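Nucleoside hydrolase, putative (Trypanosoma brucei, PDB 3FZ0) belongs to the nucleoside hydrolase family and carries a calcium ion in a mixed alpha/beta fold. Local coordinates at residues 160-174 / 198-210. The protein carries 2 engineered substitutions. Residues are numbered along the deposited sequence; the frame is centred on the assembly and turned at random.
Sequences PGIVIMNGTSESKGN and GWKCPVQLVNWEV
Glu209 reaches the 168-172 loop through a bend at chi2 (89°), which brings its carboxylate to the backbone N-H groups of that loop, while Ile162, with CG1 anti to the backbone N (chi1 -176°), is left with CG2 directed at the indole of Trp199. Glu209 OE1 takes the N-H of Ser169 N from above the carboxylate plane at 2.8 Å; Glu209 OE2 is met nearly end-on by Lys172 N at 3.1 Å and more weakly by Glu170 N. The carboxylate thus ties three N-H groups together, and its charge would favour this. Beside it, Asn207 OD1 is held from opposite faces of its amide: Ser169 OG comes from one side at 3.1 Å and Val210 N from the other, the bond by which Asn207, the N-cap residue, caps the helix beginning at Trp208. Asn207 ND2 hydrogen-bonds Ile340 O. Trp208 N adds a bond of 2.9 Å to Gly167 O, its NE1 bonds Tyr322 of the second subunit, and its indole offers one face to Asn174, whose ND2 lies 3.3 Å from Trp208 CD2; Asn174 OD1 accepts from Phe181 N, and ND2 also bonds a BTB molecule, probably from the crystallisation liquor.

Between the loops, strands 162-165 and 203-206 pair in parallel, with Ile164 giving its N-H to Gln204 O and its carbonyl to Val206 N. Ile164 CD1 touches both Val203 CG1 and Leu205 CD1, whereas Val163 CG1 meets Val206 CG2 (3.7 Å) on the other face. At the start of the pair, Ile162 CG2 sits 3.5 Å from the centroid of the Trp199 six-membered ring, a CH-pi contact over the face.

Helices 181-185 and 187-195 link the two strands in a beta-alpha-beta crossover; strand 127-133 flanks 162-165, strand 337-343 flanks 203-206, and helix 282-291, which supplies the calcium ligand Asp283, covers Val163, Met165 and Val206.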
loop_
_atom_site.group_PDB
_atom_site.type_symbol
_atom_site.label_atom_id
_atom_site.label_comp_id
_atom_site.label_asym_id
_atom_site.label_seq_id
_atom_site.Cartn_x
_atom_site.Cartn_y
_atom_site.Cartn_z
ATOM N N PRO B 160 1.536 -4.737 -33.926
ATOM C CA PRO B 160 1.553 -5.086 -32.513
ATOM C C PRO B 160 1.506 -6.575 -32.283
ATOM O O PRO B 160 0.654 -7.257 -32.841
ATOM C CB PRO B 160 0.246 -4.472 -31.992
ATOM C CG PRO B 160 -0.007 -3.325 -32.898
ATOM C CD PRO B 160 0.387 -3.867 -34.240
ATOM N N GLY B 161 2.425 -7.062 -31.457
ATOM C CA GLY B 161 2.452 -8.452 -31.013
ATOM C C GLY B 161 1.454 -8.792 -29.919
ATOM O O GLY B 161 1.040 -9.951 -29.768
ATOM N N ILE B 162 1.079 -7.801 -29.126
ATOM C CA ILE B 162 0.116 -8.060 -28.059
ATOM C C ILE B 162 -0.935 -6.962 -27.959
ATOM O O ILE B 162 -0.651 -5.769 -27.944
ATOM C CB ILE B 162 0.818 -8.415 -26.674
ATOM C CG1 ILE B 162 -0.214 -8.773 -25.589
ATOM C CG2 ILE B 162 1.791 -7.314 -26.233
ATOM C CD1 ILE B 162 0.391 -9.412 -24.321
ATOM N N VAL B 163 -2.177 -7.389 -27.962
ATOM C CA VAL B 163 -3.303 -6.483 -27.738
ATOM C C VAL B 163 -4.095 -7.029 -26.568
ATOM O O VAL B 163 -4.399 -8.205 -26.527
ATOM C CB VAL B 163 -4.166 -6.367 -28.980
ATOM C CG1 VAL B 163 -5.193 -5.318 -28.783
ATOM C CG2 VAL B 163 -3.304 -6.039 -30.179
ATOM N N ILE B 164 -4.369 -6.183 -25.590
ATOM C CA ILE B 164 -5.055 -6.640 -24.363
ATOM C C ILE B 164 -6.358 -5.887 -24.084
ATOM O O ILE B 164 -6.435 -4.649 -24.226
ATOM C CB ILE B 164 -4.101 -6.588 -23.131
ATOM C CG1 ILE B 164 -3.683 -5.143 -22.785
ATOM C CG2 ILE B 164 -2.887 -7.488 -23.380
ATOM C CD1 ILE B 164 -2.872 -5.015 -21.501
ATOM N N MET B 165 -7.406 -6.613 -23.716
ATOM C CA MET B 165 -8.598 -5.898 -23.206
ATOM C C MET B 165 -8.429 -5.782 -21.700
ATOM O O MET B 165 -8.561 -6.756 -20.977
ATOM C CB MET B 165 -9.932 -6.573 -23.592
ATOM C CG MET B 165 -11.106 -5.654 -23.380
ATOM S SD MET B 165 -11.477 -5.409 -21.630
ATOM C CE MET B 165 -11.761 -3.642 -21.548
ATOM N N ASN B 166 -8.132 -4.569 -21.254
ATOM C CA ASN B 166 -7.528 -4.335 -19.928
ATOM C C ASN B 166 -7.518 -2.849 -19.512
ATOM O O ASN B 166 -7.268 -1.959 -20.342
ATOM C CB ASN B 166 -6.105 -4.919 -19.897
ATOM C CG ASN B 166 -5.493 -4.938 -18.481
ATOM O OD1 ASN B 166 -4.986 -3.921 -17.988
ATOM N ND2 ASN B 166 -5.510 -6.106 -17.844
ATOM N N GLY B 167 -7.810 -2.587 -18.244
ATOM C CA GLY B 167 -7.629 -1.273 -17.682
ATOM C C GLY B 167 -8.576 -0.174 -18.105
ATOM O O GLY B 167 -9.626 -0.414 -18.728
ATOM N N THR B 168 -8.233 1.047 -17.707
ATOM C CA THR B 168 -9.038 2.223 -18.010
ATOM C C THR B 168 -8.124 3.310 -18.613
ATOM O O THR B 168 -6.872 3.219 -18.521
ATOM C CB THR B 168 -9.680 2.789 -16.736
ATOM O OG1 THR B 168 -8.666 3.481 -15.987
ATOM C CG2 THR B 168 -10.289 1.674 -15.887
ATOM N N SER B 169 -8.730 4.314 -19.234
ATOM C CA SER B 169 -7.990 5.481 -19.641
ATOM C C SER B 169 -8.346 6.697 -18.795
ATOM O O SER B 169 -7.738 7.740 -18.926
ATOM C CB SER B 169 -8.183 5.781 -21.124
ATOM O OG SER B 169 -9.541 5.917 -21.425
ATOM N N GLU B 170 -9.321 6.555 -17.912
ATOM C CA GLU B 170 -9.895 7.697 -17.186
ATOM C C GLU B 170 -10.227 7.286 -15.759
ATOM O O GLU B 170 -10.922 7.993 -15.054
ATOM C CB GLU B 170 -11.188 8.191 -17.879
ATOM C CG GLU B 170 -11.015 8.836 -19.264
ATOM C CD GLU B 170 -12.338 9.261 -19.894
ATOM O OE1 GLU B 170 -13.268 9.632 -19.147
ATOM O OE2 GLU B 170 -12.470 9.211 -21.137
ATOM N N SER B 171 -9.733 6.119 -15.371
ATOM C CA SER B 171 -10.105 5.430 -14.138
ATOM C C SER B 171 -11.599 5.451 -13.750
ATOM O O SER B 171 -11.934 5.576 -12.576
ATOM C CB SER B 171 -9.172 5.839 -12.978
ATOM O OG SER B 171 -9.402 7.187 -12.627
ATOM N N LYS B 172 -12.476 5.318 -14.751
ATOM C CA LYS B 172 -13.828 4.865 -14.510
ATOM C C LYS B 172 -13.818 3.357 -14.323
ATOM O O LYS B 172 -14.102 2.635 -15.268
ATOM C CB LYS B 172 -14.758 5.224 -15.674
ATOM C CG LYS B 172 -14.935 6.712 -15.874
ATOM C CD LYS B 172 -16.085 7.040 -16.793
ATOM C CE LYS B 172 -15.858 8.390 -17.461
ATOM N NZ LYS B 172 -16.357 9.513 -16.624
ATOM N N GLY B 173 -13.501 2.903 -13.107
ATOM C CA GLY B 173 -13.387 1.479 -12.804
ATOM C C GLY B 173 -14.746 0.820 -12.758
ATOM O O GLY B 173 -15.702 1.442 -12.316
ATOM N N ASN B 174 -14.838 -0.422 -13.236
ATOM C CA ASN B 174 -16.120 -1.129 -13.214
ATOM C C ASN B 174 -16.046 -2.305 -12.229
ATOM O O ASN B 174 -17.015 -3.017 -12.015
ATOM C CB ASN B 174 -16.537 -1.562 -14.646
ATOM C CG ASN B 174 -15.489 -2.469 -15.327
ATOM O OD1 ASN B 174 -14.702 -3.119 -14.648
ATOM N ND2 ASN B 174 -15.461 -2.484 -16.666
ATOM N N GLY B 198 11.408 -6.095 -24.486
ATOM C CA GLY B 198 11.624 -6.835 -25.701
ATOM C C GLY B 198 10.406 -7.097 -26.565
ATOM O O GLY B 198 10.479 -7.931 -27.459
ATOM N N TRP B 199 9.292 -6.416 -26.302
ATOM C CA TRP B 199 8.187 -6.389 -27.253
ATOM C C TRP B 199 8.671 -5.631 -28.478
ATOM O O TRP B 199 9.361 -4.623 -28.348
ATOM C CB TRP B 199 6.984 -5.639 -26.691
ATOM C CG TRP B 199 6.281 -6.241 -25.515
ATOM C CD1 TRP B 199 6.130 -5.666 -24.288
ATOM C CD2 TRP B 199 5.569 -7.486 -25.462
ATOM N NE1 TRP B 199 5.381 -6.473 -23.463
ATOM C CE2 TRP B 199 5.024 -7.599 -24.158
ATOM C CE3 TRP B 199 5.316 -8.495 -26.385
ATOM C CZ2 TRP B 199 4.256 -8.691 -23.757
ATOM C CZ3 TRP B 199 4.562 -9.592 -25.982
ATOM C CH2 TRP B 199 4.043 -9.677 -24.675
ATOM N N LYS B 200 8.306 -6.112 -29.661
ATOM C CA LYS B 200 8.624 -5.409 -30.902
ATOM C C LYS B 200 7.837 -4.101 -31.050
ATOM O O LYS B 200 8.317 -3.150 -31.670
ATOM C CB LYS B 200 8.381 -6.316 -32.107
ATOM C CG LYS B 200 9.487 -7.364 -32.376
ATOM C CD LYS B 200 9.582 -7.609 -33.887
ATOM C CE LYS B 200 9.960 -9.052 -34.273
ATOM N NZ LYS B 200 8.747 -9.926 -34.448
ATOM N N CYS B 201 6.632 -4.077 -30.485
ATOM C CA CYS B 201 5.777 -2.906 -30.477
ATOM C C CYS B 201 5.193 -2.748 -29.098
ATOM O O CYS B 201 4.897 -3.749 -28.438
ATOM C CB CYS B 201 4.581 -3.070 -31.426
ATOM S SG CYS B 201 4.806 -2.447 -33.082
ATOM N N PRO B 202 4.954 -1.495 -28.671
ATOM C CA PRO B 202 4.291 -1.282 -27.377
ATOM C C PRO B 202 2.998 -2.082 -27.279
ATOM O O PRO B 202 2.306 -2.246 -28.284
ATOM C CB PRO B 202 3.938 0.209 -27.404
ATOM C CG PRO B 202 4.942 0.800 -28.367
ATOM C CD PRO B 202 5.255 -0.233 -29.374
ATOM N N VAL B 203 2.695 -2.565 -26.074
ATOM C CA VAL B 203 1.410 -3.194 -25.740
ATOM C C VAL B 203 0.295 -2.231 -26.157
ATOM O O VAL B 203 0.386 -1.032 -25.865
ATOM C CB VAL B 203 1.316 -3.437 -24.203
ATOM C CG1 VAL B 203 -0.040 -4.061 -23.805
ATOM C CG2 VAL B 203 2.509 -4.264 -23.684
ATOM N N GLN B 204 -0.728 -2.728 -26.854
ATOM C CA GLN B 204 -1.929 -1.931 -27.160
ATOM C C GLN B 204 -2.980 -2.146 -26.082
ATOM O O GLN B 204 -3.460 -3.276 -25.873
ATOM C CB GLN B 204 -2.513 -2.308 -28.521
ATOM C CG GLN B 204 -1.481 -2.327 -29.648
ATOM C CD GLN B 204 -0.925 -0.963 -29.956
ATOM O OE1 GLN B 204 -1.671 -0.067 -30.347
ATOM N NE2 GLN B 204 0.394 -0.781 -29.768
ATOM N N LEU B 205 -3.334 -1.069 -25.387
ATOM C CA LEU B 205 -4.258 -1.170 -24.258
ATOM C C LEU B 205 -5.675 -0.839 -24.696
ATOM O O LEU B 205 -6.059 0.336 -24.800
ATOM C CB LEU B 205 -3.806 -0.273 -23.093
ATOM C CG LEU B 205 -4.556 -0.366 -21.758
ATOM C CD1 LEU B 205 -4.131 -1.532 -20.815
ATOM C CD2 LEU B 205 -4.472 0.998 -21.014
ATOM N N VAL B 206 -6.468 -1.865 -24.961
ATOM C CA VAL B 206 -7.870 -1.642 -25.286
ATOM C C VAL B 206 -8.660 -1.585 -23.965
ATOM O O VAL B 206 -9.046 -2.618 -23.375
ATOM C CB VAL B 206 -8.369 -2.662 -26.292
ATOM C CG1 VAL B 206 -9.837 -2.359 -26.720
ATOM C CG2 VAL B 206 -7.392 -2.691 -27.517
ATOM N N ASN B 207 -8.853 -0.352 -23.501
ATOM C CA ASN B 207 -9.370 -0.090 -22.167
ATOM C C ASN B 207 -10.875 0.034 -22.183
ATOM O O ASN B 207 -11.497 0.162 -23.249
ATOM C CB ASN B 207 -8.755 1.195 -21.591
ATOM C CG ASN B 207 -8.823 2.347 -22.563
ATOM O OD1 ASN B 207 -9.828 3.049 -22.654
ATOM N ND2 ASN B 207 -7.764 2.517 -23.343
ATOM N N TRP B 208 -11.445 0.043 -20.984
ATOM C CA TRP B 208 -12.886 0.116 -20.788
ATOM C C TRP B 208 -13.568 1.286 -21.525
ATOM O O TRP B 208 -14.530 1.062 -22.285
ATOM C CB TRP B 208 -13.185 0.155 -19.283
ATOM C CG TRP B 208 -14.620 0.427 -18.902
ATOM C CD1 TRP B 208 -15.078 1.510 -18.203
ATOM C CD2 TRP B 208 -15.761 -0.400 -19.156
ATOM N NE1 TRP B 208 -16.408 1.404 -18.007
ATOM C CE2 TRP B 208 -16.871 0.247 -18.575
ATOM C CE3 TRP B 208 -15.960 -1.615 -19.834
ATOM C CZ2 TRP B 208 -18.202 -0.274 -18.662
ATOM C CZ3 TRP B 208 -17.277 -2.151 -19.907
ATOM C CH2 TRP B 208 -18.374 -1.474 -19.329
ATOM N N GLU B 209 -13.082 2.507 -21.318
ATOM C CA GLU B 209 -13.752 3.707 -21.857
ATOM C C GLU B 209 -13.757 3.738 -23.377
ATOM O O GLU B 209 -14.737 4.087 -23.981
ATOM C CB GLU B 209 -13.159 5.009 -21.303
ATOM C CG GLU B 209 -13.330 5.180 -19.778
ATOM C CD GLU B 209 -12.177 4.579 -18.955
ATOM O OE1 GLU B 209 -11.491 3.676 -19.467
ATOM O OE2 GLU B 209 -11.951 5.008 -17.795
ATOM N N VAL B 210 -12.691 3.305 -24.017
ATOM C CA VAL B 210 -12.734 3.272 -25.466
ATOM C C VAL B 210 -13.726 2.222 -25.973
ATOM O O VAL B 210 -14.313 2.416 -27.040
ATOM C CB VAL B 210 -11.328 3.126 -26.108
ATOM C CG1 VAL B 210 -10.808 1.696 -26.006
ATOM C CG2 VAL B 210 -11.384 3.583 -27.532
#